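TlmII (PDB 4HVM) is a condensation-domain protein of tallysomycin biosynthesis that probably works with nonribosomal peptide synthetases and may bind a phosphopantetheine arm. Local coordinates at residues V157-Y162 / A168-F173; P64-N69 / P120-H125; R51-A56 / L87-L92; A177-L182 / L287-V292. All coordinates share one frame; numbering follows the deposited sequence.

Contact 1. Residues V157-Y162 / A168-F173; sequences VWQAYY and AQYRDF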
loop_
_atom_site.group_PDB
_atom_site.type_symbol
_atom_site.label_atom_id
_atom_site.label_comp_id
_atom_site.label_asym_id
_atom_site.label_seq_id
_atom_site.Cartn_x
_atom_site.Cartn_y
_atom_site.Cartn_z
ATOM N N VAL A 157 -15.941 3.961 11.713
ATOM C CA VAL A 157 -16.618 3.101 12.677
ATOM C C VAL A 157 -16.588 3.722 14.069
ATOM O O VAL A 157 -17.595 3.735 14.775
ATOM C CB VAL A 157 -15.997 1.691 12.719
ATOM C CG1 VAL A 157 -16.671 0.846 13.788
ATOM C CG2 VAL A 157 -16.109 1.022 11.356
ATOM N N TRP A 158 -15.432 4.245 14.456
ATOM C CA TRP A 158 -15.306 4.916 15.744
ATOM C C TRP A 158 -16.099 6.219 15.781
ATOM O O TRP A 158 -16.580 6.633 16.837
ATOM C CB TRP A 158 -13.837 5.169 16.083
ATOM C CG TRP A 158 -13.130 3.950 16.607
ATOM C CD1 TRP A 158 -12.157 3.229 15.979
ATOM C CD2 TRP A 158 -13.356 3.307 17.867
ATOM N NE1 TRP A 158 -11.757 2.179 16.775
ATOM C CE2 TRP A 158 -12.480 2.206 17.940
ATOM C CE3 TRP A 158 -14.212 3.558 18.943
ATOM C CZ2 TRP A 158 -12.435 1.357 19.047
ATOM C CZ3 TRP A 158 -14.168 2.716 20.040
ATOM C CH2 TRP A 158 -13.286 1.629 20.084
ATOM N N GLN A 159 -16.228 6.865 14.627
ATOM C CA GLN A 159 -17.053 8.062 14.522
ATOM C C GLN A 159 -18.518 7.731 14.785
ATOM O O GLN A 159 -19.220 8.479 15.467
ATOM C CB GLN A 159 -16.905 8.712 13.143
ATOM C CG GLN A 159 -15.658 9.571 12.976
ATOM C CD GLN A 159 -15.660 10.359 11.674
ATOM O OE1 GLN A 159 -16.492 10.129 10.794
ATOM N NE2 GLN A 159 -14.727 11.298 11.549
ATOM N N ALA A 160 -18.970 6.606 14.241
ATOM C CA ALA A 160 -20.345 6.161 14.423
ATOM C C ALA A 160 -20.603 5.782 15.873
ATOM O O ALA A 160 -21.716 5.937 16.374
ATOM C CB ALA A 160 -20.648 4.986 13.503
ATOM N N TYR A 161 -19.562 5.295 16.544
ATOM C CA TYR A 161 -19.659 4.884 17.941
ATOM C C TYR A 161 -20.029 6.056 18.844
ATOM O O TYR A 161 -20.727 5.885 19.845
ATOM C CB TYR A 161 -18.337 4.259 18.393
ATOM C CG TYR A 161 -18.318 3.787 19.830
ATOM C CD1 TYR A 161 -18.864 2.561 20.185
ATOM C CD2 TYR A 161 -17.741 4.561 20.831
ATOM C CE1 TYR A 161 -18.842 2.118 21.495
ATOM C CE2 TYR A 161 -17.716 4.128 22.147
ATOM C CZ TYR A 161 -18.268 2.906 22.472
ATOM O OH TYR A 161 -18.246 2.472 23.780
ATOM N N TYR A 162 -19.562 7.247 18.479
ATOM C CA TYR A 162 -19.834 8.449 19.258
ATOM C C TYR A 162 -20.954 9.284 18.648
ATOM O O TYR A 162 -21.331 10.320 19.193
ATOM C CB TYR A 162 -18.571 9.300 19.397
ATOM C CG TYR A 162 -17.587 8.768 20.412
ATOM C CD1 TYR A 162 -17.919 8.710 21.758
ATOM C CD2 TYR A 162 -16.324 8.335 20.030
ATOM C CE1 TYR A 162 -17.027 8.229 22.694
ATOM C CE2 TYR A 162 -15.423 7.851 20.961
ATOM C CZ TYR A 162 -15.782 7.801 22.292
ATOM O OH TYR A 162 -14.892 7.323 23.226
ATOM N N ALA A 168 -22.374 12.148 4.434
ATOM C CA ALA A 168 -22.241 13.224 3.457
ATOM C C ALA A 168 -20.850 13.848 3.494
ATOM O O ALA A 168 -20.425 14.496 2.538
ATOM C CB ALA A 168 -23.304 14.284 3.684
ATOM N N GLN A 169 -20.149 13.651 4.604
ATOM C CA GLN A 169 -18.790 14.158 4.755
ATOM C C GLN A 169 -17.851 13.445 3.788
ATOM O O GLN A 169 -16.824 13.991 3.383
ATOM C CB GLN A 169 -18.309 13.955 6.193
ATOM C CG GLN A 169 -17.179 14.876 6.625
ATOM C CD GLN A 169 -17.675 16.233 7.091
ATOM O OE1 GLN A 169 -18.859 16.547 6.975
ATOM N NE2 GLN A 169 -16.768 17.042 7.627
ATOM N N TYR A 170 -18.211 12.217 3.423
ATOM C CA TYR A 170 -17.408 11.418 2.508
ATOM C C TYR A 170 -17.982 11.476 1.097
ATOM O O TYR A 170 -19.172 11.729 0.907
ATOM C CB TYR A 170 -17.341 9.960 2.978
ATOM C CG TYR A 170 -16.783 9.775 4.374
ATOM C CD1 TYR A 170 -17.609 9.863 5.488
ATOM C CD2 TYR A 170 -15.432 9.508 4.578
ATOM C CE1 TYR A 170 -17.109 9.697 6.763
ATOM C CE2 TYR A 170 -14.922 9.340 5.855
ATOM C CZ TYR A 170 -15.766 9.435 6.942
ATOM O OH TYR A 170 -15.263 9.268 8.212
ATOM N N ARG A 171 -17.127 11.230 0.111
ATOM C CA ARG A 171 -17.544 11.215 -1.285
ATOM C C ARG A 171 -17.609 9.778 -1.787
ATOM O O ARG A 171 -16.624 9.045 -1.702
ATOM C CB ARG A 171 -16.559 12.017 -2.133
ATOM C CG ARG A 171 -16.979 12.201 -3.579
ATOM C CD ARG A 171 -15.913 12.960 -4.351
ATOM N NE ARG A 171 -16.306 13.234 -5.729
ATOM C CZ ARG A 171 -15.477 13.684 -6.665
ATOM N NH1 ARG A 171 -14.199 13.904 -6.376
ATOM N NH2 ARG A 171 -15.924 13.909 -7.893
ATOM N N ASP A 172 -18.768 9.381 -2.306
ATOM C CA ASP A 172 -18.973 8.016 -2.787
ATOM C C ASP A 172 -18.059 7.716 -3.975
ATOM O O ASP A 172 -17.847 8.566 -4.840
ATOM C CB ASP A 172 -20.445 7.796 -3.163
ATOM C CG ASP A 172 -20.830 6.323 -3.217
ATOM O OD1 ASP A 172 -19.997 5.490 -3.638
ATOM O OD2 ASP A 172 -21.976 5.998 -2.838
ATOM N N PHE A 173 -17.515 6.502 -3.999
ATOM C CA PHE A 173 -16.606 6.080 -5.056
ATOM C C PHE A 173 -17.300 6.020 -6.410
ATOM O O PHE A 173 -16.652 6.095 -7.451
ATOM C CB PHE A 173 -15.996 4.718 -4.722
ATOM C CG PHE A 173 -15.101 4.174 -5.798
ATOM C CD1 PHE A 173 -13.828 4.685 -5.976
ATOM C CD2 PHE A 173 -15.531 3.153 -6.631
ATOM C CE1 PHE A 173 -13.001 4.192 -6.962
ATOM C CE2 PHE A 173 -14.706 2.654 -7.620
ATOM C CZ PHE A 173 -13.438 3.175 -7.786
#

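Contact 2. Residues P64-N69 / P120-H125; sequences PLLRVN and PLVRLH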
loop_
_atom_site.group_PDB
_atom_site.type_symbol
_atom_site.label_atom_id
_atom_site.label_comp_id
_atom_site.label_asym_id
_atom_site.label_seq_id
_atom_site.Cartn_x
_atom_site.Cartn_y
_atom_site.Cartn_z
ATOM N N PRO A 64 -21.769 1.325 0.322
ATOM C CA PRO A 64 -22.088 0.180 -0.544
ATOM C C PRO A 64 -20.868 -0.432 -1.227
ATOM O O PRO A 64 -20.938 -1.578 -1.678
ATOM C CB PRO A 64 -23.041 0.776 -1.587
ATOM C CG PRO A 64 -22.835 2.270 -1.499
ATOM C CD PRO A 64 -22.501 2.539 -0.071
ATOM N N LEU A 65 -19.769 0.314 -1.289
ATOM C CA LEU A 65 -18.540 -0.200 -1.881
ATOM C C LEU A 65 -17.998 -1.379 -1.081
ATOM O O LEU A 65 -17.438 -2.319 -1.640
ATOM C CB LEU A 65 -17.481 0.900 -1.969
ATOM C CG LEU A 65 -16.093 0.444 -2.424
ATOM C CD1 LEU A 65 -16.141 -0.094 -3.843
ATOM C CD2 LEU A 65 -15.082 1.567 -2.309
ATOM N N LEU A 66 -18.167 -1.321 0.234
ATOM C CA LEU A 66 -17.678 -2.376 1.107
ATOM C C LEU A 66 -18.431 -3.683 0.871
ATOM O O LEU A 66 -17.914 -4.764 1.150
ATOM C CB LEU A 66 -17.804 -1.953 2.567
ATOM C CG LEU A 66 -17.118 -0.644 2.948
ATOM C CD1 LEU A 66 -17.338 -0.337 4.420
ATOM C CD2 LEU A 66 -15.634 -0.699 2.629
ATOM N N ARG A 67 -19.652 -3.574 0.357
ATOM C CA ARG A 67 -20.489 -4.739 0.103
ATOM C C ARG A 67 -20.457 -5.131 -1.371
ATOM O O ARG A 67 -21.444 -5.636 -1.906
ATOM C CB ARG A 67 -21.928 -4.453 0.537
ATOM C CG ARG A 67 -22.096 -4.276 2.037
ATOM C CD ARG A 67 -23.522 -3.899 2.412
ATOM N NE ARG A 67 -23.794 -2.479 2.203
ATOM C CZ ARG A 67 -24.641 -2.001 1.295
ATOM N NH1 ARG A 67 -25.312 -2.829 0.506
ATOM N NH2 ARG A 67 -24.823 -0.694 1.182
ATOM N N VAL A 68 -19.323 -4.903 -2.022
ATOM C CA VAL A 68 -19.220 -5.135 -3.458
ATOM C C VAL A 68 -18.478 -6.421 -3.816
ATOM O O VAL A 68 -17.406 -6.707 -3.282
ATOM C CB VAL A 68 -18.562 -3.927 -4.168
ATOM C CG1 VAL A 68 -17.936 -4.339 -5.491
ATOM C CG2 VAL A 68 -19.587 -2.817 -4.367
ATOM N N ASN A 69 -19.076 -7.203 -4.709
ATOM C CA ASN A 69 -18.413 -8.356 -5.299
ATOM C C ASN A 69 -18.149 -8.092 -6.774
ATOM O O ASN A 69 -18.738 -7.185 -7.359
ATOM C CB ASN A 69 -19.257 -9.616 -5.121
ATOM C CG ASN A 69 -19.336 -10.063 -3.676
ATOM O OD1 ASN A 69 -20.263 -9.704 -2.949
ATOM N ND2 ASN A 69 -18.356 -10.850 -3.249
ATOM N N PRO A 120 -17.915 -11.766 1.204
ATOM C CA PRO A 120 -17.576 -10.398 1.613
ATOM C C PRO A 120 -16.078 -10.128 1.486
ATOM O O PRO A 120 -15.268 -10.898 2.003
ATOM C CB PRO A 120 -18.007 -10.352 3.087
ATOM C CG PRO A 120 -18.152 -11.785 3.506
ATOM C CD PRO A 120 -18.603 -12.502 2.279
ATOM N N LEU A 121 -15.721 -9.041 0.807
ATOM C CA LEU A 121 -14.323 -8.716 0.539
ATOM C C LEU A 121 -13.767 -7.682 1.516
ATOM O O LEU A 121 -12.586 -7.335 1.463
ATOM C CB LEU A 121 -14.156 -8.232 -0.903
ATOM C CG LEU A 121 -14.609 -9.207 -1.986
ATOM C CD1 LEU A 121 -14.380 -8.621 -3.368
ATOM C CD2 LEU A 121 -13.876 -10.527 -1.841
ATOM N N VAL A 122 -14.627 -7.184 2.398
ATOM C CA VAL A 122 -14.207 -6.283 3.464
ATOM C C VAL A 122 -14.759 -6.781 4.791
ATOM O O VAL A 122 -15.951 -6.656 5.062
ATOM C CB VAL A 122 -14.688 -4.846 3.222
ATOM C CG1 VAL A 122 -14.353 -3.966 4.417
ATOM C CG2 VAL A 122 -14.064 -4.287 1.951
ATOM N N ARG A 123 -13.885 -7.356 5.610
ATOM C CA ARG A 123 -14.288 -7.907 6.900
ATOM C C ARG A 123 -13.837 -7.013 8.051
ATOM O O ARG A 123 -12.668 -6.649 8.143
ATOM C CB ARG A 123 -13.718 -9.318 7.073
ATOM C CG ARG A 123 -14.277 -10.325 6.082
ATOM C CD ARG A 123 -13.447 -11.597 6.029
ATOM N NE ARG A 123 -13.096 -11.931 4.653
ATOM C CZ ARG A 123 -11.868 -12.231 4.245
ATOM N NH1 ARG A 123 -10.864 -12.255 5.111
ATOM N NH2 ARG A 123 -11.646 -12.516 2.969
ATOM N N LEU A 124 -14.772 -6.656 8.925
ATOM C CA LEU A 124 -14.443 -5.873 10.107
ATOM C C LEU A 124 -14.336 -6.803 11.304
ATOM O O LEU A 124 -15.254 -7.575 11.577
ATOM C CB LEU A 124 -15.491 -4.787 10.362
ATOM C CG LEU A 124 -15.608 -3.702 9.298
ATOM C CD1 LEU A 124 -16.601 -2.632 9.718
ATOM C CD2 LEU A 124 -14.243 -3.092 9.014
ATOM N N HIS A 125 -13.209 -6.740 12.007
ATOM C CA HIS A 125 -13.004 -7.562 13.195
ATOM C C HIS A 125 -13.126 -6.733 14.472
ATOM O O HIS A 125 -12.515 -5.672 14.593
ATOM C CB HIS A 125 -11.641 -8.260 13.140
ATOM C CG HIS A 125 -11.536 -9.306 12.071
ATOM N ND1 HIS A 125 -11.669 -10.653 12.332
ATOM C CD2 HIS A 125 -11.311 -9.202 10.739
ATOM C CE1 HIS A 125 -11.532 -11.334 11.206
ATOM N NE2 HIS A 125 -11.314 -10.476 10.226
HETATM O O HOH W 1 -17.662 -6.779 2.728
HETATM O O HOH W 2 -17.335 -7.289 -0.274
#

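Contact 3. Residues R51-A56 / L87-L92; sequences RLAAAA and LVRSDL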
loop_
_atom_site.group_PDB
_atom_site.type_symbol
_atom_site.label_atom_id
_atom_site.label_comp_id
_atom_site.label_asym_id
_atom_site.label_seq_id
_atom_site.Cartn_x
_atom_site.Cartn_y
_atom_site.Cartn_z
ATOM N N ARG A 51 -22.376 -1.668 21.218
ATOM C CA ARG A 51 -22.482 -0.343 20.625
ATOM C C ARG A 51 -21.481 -0.203 19.487
ATOM O O ARG A 51 -21.784 0.381 18.448
ATOM C CB ARG A 51 -22.240 0.742 21.674
ATOM C CG ARG A 51 -22.366 2.158 21.138
ATOM C CD ARG A 51 -23.782 2.440 20.660
ATOM N NE ARG A 51 -23.858 3.632 19.818
ATOM C CZ ARG A 51 -23.808 3.612 18.489
ATOM N NH1 ARG A 51 -23.683 2.460 17.841
ATOM N NH2 ARG A 51 -23.886 4.746 17.804
ATOM N N LEU A 52 -20.286 -0.746 19.690
ATOM C CA LEU A 52 -19.246 -0.709 18.672
ATOM C C LEU A 52 -19.602 -1.616 17.500
ATOM O O LEU A 52 -19.346 -1.278 16.343
ATOM C CB LEU A 52 -17.900 -1.119 19.269
ATOM C CG LEU A 52 -16.688 -1.079 18.335
ATOM C CD1 LEU A 52 -16.475 0.315 17.757
ATOM C CD2 LEU A 52 -15.448 -1.553 19.070
ATOM N N ALA A 53 -20.195 -2.768 17.809
ATOM C CA ALA A 53 -20.634 -3.709 16.787
ATOM C C ALA A 53 -21.734 -3.098 15.929
ATOM O O ALA A 53 -21.766 -3.294 14.715
ATOM C CB ALA A 53 -21.122 -4.999 17.430
ATOM N N ALA A 54 -22.630 -2.353 16.568
ATOM C CA ALA A 54 -23.701 -1.672 15.856
ATOM C C ALA A 54 -23.132 -0.575 14.967
ATOM O O ALA A 54 -23.643 -0.315 13.877
ATOM C CB ALA A 54 -24.697 -1.089 16.840
ATOM N N ALA A 55 -22.064 0.062 15.439
ATOM C CA ALA A 55 -21.418 1.126 14.685
ATOM C C ALA A 55 -20.790 0.574 13.412
ATOM O O ALA A 55 -20.819 1.218 12.363
ATOM C CB ALA A 55 -20.371 1.822 15.538
ATOM N N ALA A 56 -20.222 -0.623 13.513
ATOM C CA ALA A 56 -19.583 -1.260 12.369
ATOM C C ALA A 56 -20.608 -1.586 11.290
ATOM O O ALA A 56 -20.361 -1.377 10.102
ATOM C CB ALA A 56 -18.858 -2.515 12.805
ATOM N N LEU A 87 -19.143 -8.686 9.784
ATOM C CA LEU A 87 -18.705 -8.359 11.137
ATOM C C LEU A 87 -18.357 -9.613 11.937
ATOM O O LEU A 87 -19.234 -10.398 12.300
ATOM C CB LEU A 87 -19.767 -7.537 11.867
ATOM C CG LEU A 87 -19.423 -7.128 13.298
ATOM C CD1 LEU A 87 -18.116 -6.350 13.345
ATOM C CD2 LEU A 87 -20.557 -6.316 13.901
ATOM N N VAL A 88 -17.068 -9.794 12.202
ATOM C CA VAL A 88 -16.587 -10.935 12.971
ATOM C C VAL A 88 -16.195 -10.502 14.381
ATOM O O VAL A 88 -15.401 -9.578 14.553
ATOM C CB VAL A 88 -15.366 -11.583 12.295
ATOM C CG1 VAL A 88 -14.871 -12.765 13.114
ATOM C CG2 VAL A 88 -15.709 -12.004 10.869
ATOM N N ARG A 89 -16.753 -11.169 15.387
ATOM C CA ARG A 89 -16.488 -10.816 16.779
ATOM C C ARG A 89 -15.692 -11.907 17.484
ATOM O O ARG A 89 -16.099 -13.068 17.501
ATOM C CB ARG A 89 -17.800 -10.541 17.518
ATOM C CG ARG A 89 -18.671 -9.510 16.821
ATOM C CD ARG A 89 -19.936 -9.202 17.602
ATOM N NE ARG A 89 -19.645 -8.645 18.919
ATOM C CZ ARG A 89 -20.551 -8.080 19.710
ATOM N NH1 ARG A 89 -21.815 -7.988 19.318
ATOM N NH2 ARG A 89 -20.190 -7.602 20.893
ATOM N N SER A 90 -14.555 -11.525 18.059
ATOM C CA SER A 90 -13.678 -12.470 18.743
ATOM C C SER A 90 -13.302 -11.971 20.137
ATOM O O SER A 90 -13.432 -10.786 20.439
ATOM C CB SER A 90 -12.412 -12.719 17.918
ATOM O OG SER A 90 -12.722 -13.275 16.650
ATOM N N ASP A 91 -12.833 -12.887 20.980
ATOM C CA ASP A 91 -12.414 -12.558 22.338
ATOM C C ASP A 91 -11.151 -13.345 22.685
ATOM O O ASP A 91 -11.144 -14.576 22.637
ATOM C CB ASP A 91 -13.539 -12.875 23.329
ATOM C CG ASP A 91 -13.331 -12.222 24.683
ATOM O OD1 ASP A 91 -12.191 -12.247 25.193
ATOM O OD2 ASP A 91 -14.307 -11.674 25.237
ATOM N N LEU A 92 -10.086 -12.631 23.040
ATOM C CA LEU A 92 -8.786 -13.254 23.278
ATOM C C LEU A 92 -8.301 -13.086 24.713
ATOM O O LEU A 92 -7.100 -13.136 24.974
ATOM C CB LEU A 92 -7.740 -12.669 22.330
ATOM C CG LEU A 92 -8.053 -12.720 20.836
ATOM C CD1 LEU A 92 -6.887 -12.169 20.036
ATOM C CD2 LEU A 92 -8.386 -14.138 20.399
#

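Contact 4. Residues A177-L182 / L287-V292; sequences ADFHPL and LQLGSV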
loop_
_atom_site.group_PDB
_atom_site.type_symbol
_atom_site.label_atom_id
_atom_site.label_comp_id
_atom_site.label_asym_id
_atom_site.label_seq_id
_atom_site.Cartn_x
_atom_site.Cartn_y
_atom_site.Cartn_z
ATOM N N ALA A 177 -15.748 6.373 -10.225
ATOM C CA ALA A 177 -15.493 5.046 -10.770
ATOM C C ALA A 177 -15.160 5.123 -12.255
ATOM O O ALA A 177 -14.365 4.333 -12.763
ATOM C CB ALA A 177 -16.679 4.137 -10.537
ATOM N N ASP A 178 -15.770 6.081 -12.946
ATOM C CA ASP A 178 -15.541 6.264 -14.375
ATOM C C ASP A 178 -14.356 7.189 -14.625
ATOM O O ASP A 178 -13.948 7.388 -15.768
ATOM C CB ASP A 178 -16.788 6.839 -15.046
ATOM C CG ASP A 178 -18.032 6.017 -14.770
ATOM O OD1 ASP A 178 -17.896 4.807 -14.487
ATOM O OD2 ASP A 178 -19.146 6.582 -14.837
ATOM N N PHE A 179 -13.807 7.753 -13.552
ATOM C CA PHE A 179 -12.718 8.718 -13.674
ATOM C C PHE A 179 -11.418 8.091 -14.165
ATOM O O PHE A 179 -11.049 6.988 -13.760
ATOM C CB PHE A 179 -12.479 9.449 -12.350
ATOM C CG PHE A 179 -11.300 10.379 -12.380
ATOM C CD1 PHE A 179 -11.378 11.592 -13.046
ATOM C CD2 PHE A 179 -10.116 10.044 -11.740
ATOM C CE1 PHE A 179 -10.299 12.452 -13.078
ATOM C CE2 PHE A 179 -9.033 10.900 -11.765
ATOM C CZ PHE A 179 -9.124 12.107 -12.437
ATOM N N HIS A 180 -10.727 8.815 -15.040
ATOM C CA HIS A 180 -9.446 8.380 -15.582
ATOM C C HIS A 180 -8.581 9.605 -15.844
ATOM O O HIS A 180 -8.995 10.517 -16.560
ATOM C CB HIS A 180 -9.655 7.600 -16.880
ATOM C CG HIS A 180 -8.501 6.721 -17.256
ATOM N ND1 HIS A 180 -7.268 7.221 -17.616
ATOM C CD2 HIS A 180 -8.398 5.373 -17.336
ATOM C CE1 HIS A 180 -6.454 6.218 -17.896
ATOM N NE2 HIS A 180 -7.115 5.087 -17.734
ATOM N N PRO A 181 -7.375 9.635 -15.261
ATOM C CA PRO A 181 -6.448 10.764 -15.403
ATOM C C PRO A 181 -6.089 11.033 -16.861
ATOM O O PRO A 181 -5.663 12.138 -17.193
ATOM C CB PRO A 181 -5.207 10.291 -14.641
ATOM C CG PRO A 181 -5.715 9.294 -13.669
ATOM C CD PRO A 181 -6.831 8.588 -14.380
ATOM N N LEU A 182 -6.263 10.026 -17.712
ATOM C CA LEU A 182 -5.968 10.145 -19.135
ATOM C C LEU A 182 -7.246 10.034 -19.959
ATOM O O LEU A 182 -7.323 9.263 -20.917
ATOM C CB LEU A 182 -4.968 9.072 -19.560
ATOM C CG LEU A 182 -3.712 8.974 -18.697
ATOM C CD1 LEU A 182 -2.774 7.917 -19.244
ATOM C CD2 LEU A 182 -3.009 10.318 -18.606
ATOM N N LEU A 287 -4.434 14.577 -7.578
ATOM C CA LEU A 287 -5.437 15.014 -8.547
ATOM C C LEU A 287 -6.622 15.731 -7.908
ATOM O O LEU A 287 -7.612 16.034 -8.579
ATOM C CB LEU A 287 -5.925 13.830 -9.384
ATOM C CG LEU A 287 -4.905 13.227 -10.355
ATOM C CD1 LEU A 287 -5.543 12.149 -11.224
ATOM C CD2 LEU A 287 -4.267 14.307 -11.217
ATOM N N GLN A 288 -6.508 16.002 -6.612
ATOM C CA GLN A 288 -7.548 16.698 -5.859
ATOM C C GLN A 288 -8.917 16.026 -5.942
ATOM O O GLN A 288 -9.943 16.700 -6.003
ATOM C CB GLN A 288 -7.638 18.175 -6.265
ATOM C CG GLN A 288 -6.609 19.059 -5.583
ATOM C CD GLN A 288 -5.200 18.793 -6.072
ATOM O OE1 GLN A 288 -4.957 18.692 -7.276
ATOM N NE2 GLN A 288 -4.263 18.675 -5.139
ATOM N N LEU A 289 -8.928 14.696 -5.942
ATOM C CA LEU A 289 -10.167 13.952 -5.768
ATOM C C LEU A 289 -10.527 14.057 -4.290
ATOM O O LEU A 289 -9.642 14.202 -3.446
ATOM C CB LEU A 289 -9.996 12.490 -6.184
ATOM C CG LEU A 289 -9.312 12.222 -7.527
ATOM C CD1 LEU A 289 -9.219 10.725 -7.808
ATOM C CD2 LEU A 289 -10.023 12.943 -8.668
ATOM N N GLY A 290 -11.814 13.992 -3.969
ATOM C CA GLY A 290 -12.247 14.229 -2.604
ATOM C C GLY A 290 -11.836 13.166 -1.601
ATOM O O GLY A 290 -11.017 12.292 -1.890
ATOM N N SER A 291 -12.409 13.247 -0.406
ATOM C CA SER A 291 -12.207 12.211 0.598
ATOM C C SER A 291 -12.975 10.951 0.203
ATOM O O SER A 291 -14.001 10.616 0.796
ATOM C CB SER A 291 -12.639 12.706 1.978
ATOM O OG SER A 291 -13.934 13.274 1.928
ATOM N N VAL A 292 -12.469 10.258 -0.811
ATOM C CA VAL A 292 -13.161 9.104 -1.368
ATOM C C VAL A 292 -12.650 7.797 -0.779
ATOM O O VAL A 292 -11.447 7.546 -0.758
ATOM C CB VAL A 292 -12.993 9.044 -2.903
ATOM C CG1 VAL A 292 -13.644 7.789 -3.469
ATOM C CG2 VAL A 292 -13.575 10.289 -3.547
#

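Contact 1. Residues V157-Y162 / A168-F173
One polar bond joins the two segments: the phenol OH of Y170 donates to the side-chain oxygen OE1 of Q159, 3.0 Å from OH to OE1. The two side chains reach toward each other from opposite directions. At OE1 the C=O...OH angle is 113°, but the donor sits well above the carbonyl plane, and amide and ring planes are 55° apart. Q159 gets there with CG beside its backbone N (chi1 -80°) and an extended chain beyond. A leucine here has no carbonyl to offer and would probably leave the Y170 hydroxyl without this mate, with the loop less firmly tied to the helix. Apolar packing on Y170 comes from elsewhere: its ring lies against M152 and A156 of the same helix and meets F63 edge-to-face. The arrangement is a loop turning back along the helix it has just left, here the C-terminal end of helix 147-161 in the N-terminal, chloramphenicol-acetyltransferase-like lobe of a condensation domain.

Contact 2. Residues P64-N69 / P120-H125
L66 and V122 meet where the three-stranded sheet holding strand 68-72 abuts the five-stranded sheet holding strand 122-128, a seam in the N-terminal lobe of the condensation fold. The tight part is apolar and buried. L66 CD2 points into the fork of the valine, 3.9 Å from V122 CG1 and nearly as close to CG2. V122 presents both methyls because CG1 stands anti to the backbone N (chi1 174°), leaving CG2 beside that nitrogen. L66 also rests on L60 and L145, and V122 on A140.

The backbones themselves stand apart, and two waters occupy the looser side. One joins the carbonyl of L66 to the amide of V122, accepting from V122 N at 3.1 Å. The other accepts from L121 N and lies between two carbonyls, 3.0 Å from L66 O and 3.1 Å from V68 O. The two segments thus share their main-chain polar groups through water. The backbone of L121 hydrogen-bonds to that of H141, which opens the sequence HQMLLDA, apparently the counterpart of the HHxxxDG motif of condensation domains. At the far end N69 turns its amide to D119, donating from ND2 to the backbone O, while methyl CD1 of L121 lies 3.6 Å from the carbonyl oxygen O of V68.

Contact 3. Residues R51-A56 / L87-L92
Helix 51-56 runs nearly antiparallel to strand 87-91, the segment axes making an angle of 159° and coming within 9.7 Å of each other. L87 and R89, alternate residues of the strand, point their side chains at the helix. L87 spreads its two methyls over successive turns: CD1 lies 3.9 Å from A56 CB, and CD2 touches A53, 3.8 Å from its CB. CG of L87 stands anti to the backbone N (chi1 -180°), which sets the two methyls against A53 and A56. Their small side chains let the leucine come close to the helix backbone, and CD2 also rests against the carbonyl oxygen of A53. Two residues further along the strand, R89 bends at its third torsion (chi3 61°) and lays a face of its guanidinium over the same alanine, NH1 being 3.6 Å from A53 CB. NH1 also forms a long, weak ion pair with D50, near the start of the helix.

Strand 87-91 is the edge of the five-stranded sheet and pairs in parallel with strand 122-128. On this face helix 49-62 also covers strand 122-128, with L52 on L126 and A56 on L124, and leans on helix 147-161 through A55 and A160. S90 turns the other way, onto L105 of helix 98-110, completing a helix-sheet-helix sandwich.

Contact 4. Residues A177-L182 / L287-V292
The ring of F179 is the bump, and two leucines and a proline shape the hollow around it. F179 carries its CG opposite the backbone N (chi1 175°), which swings the ring out to the two leucines. L289 drops its CD2 over one face, 4.1 Å from the ring centroid and 22° off the normal, a CH-pi contact. The opposite face is backed by P181 N of its own segment. At the rim, in the ring plane, L287 CD1 comes to 3.7 Å from F179 CE2. That same methyl also fills the notch between ring and proline, reaching P181 CG at 3.8 Å. Both segments are loops: 177-182 leads into helix 185-198, whereas segment 287-292 comes after helix 283-286, beside the six-stranded sheet of what is probably the C-terminal lobe. A serine in place of F179 is likely to leave a gap between P181 and L289, with L287 CD1 losing the ring edge it rests on. Beyond the proline, H180 ND1 accepts from L182 N at 3.0 Å, the donor lying in the imidazole plane.

Contacts 1, 2 and 3 form one block in the N-terminal lobe, their centres 15 to 17 Å apart. Contacts 2 and 3 share the five-stranded sheet, where L124 O and V88 N, 2.9 Å apart, probably hydrogen-bond. V157 of contact 1 meets L124 of contact 2, and Y161 packs on R51 and L52 of contact 3. Contact 4 lies farther off, about 32 Å from contact 3 between centres, but contact 1 reaches it: R171 N and S291 O are 3.3 Å apart, a probable hydrogen bond. Contact 2 lies beside what is probably the counterpart of the condensation-domain HHxxxDG motif, with L65 and L66 packing on L144 and L145 in and next to that sequence.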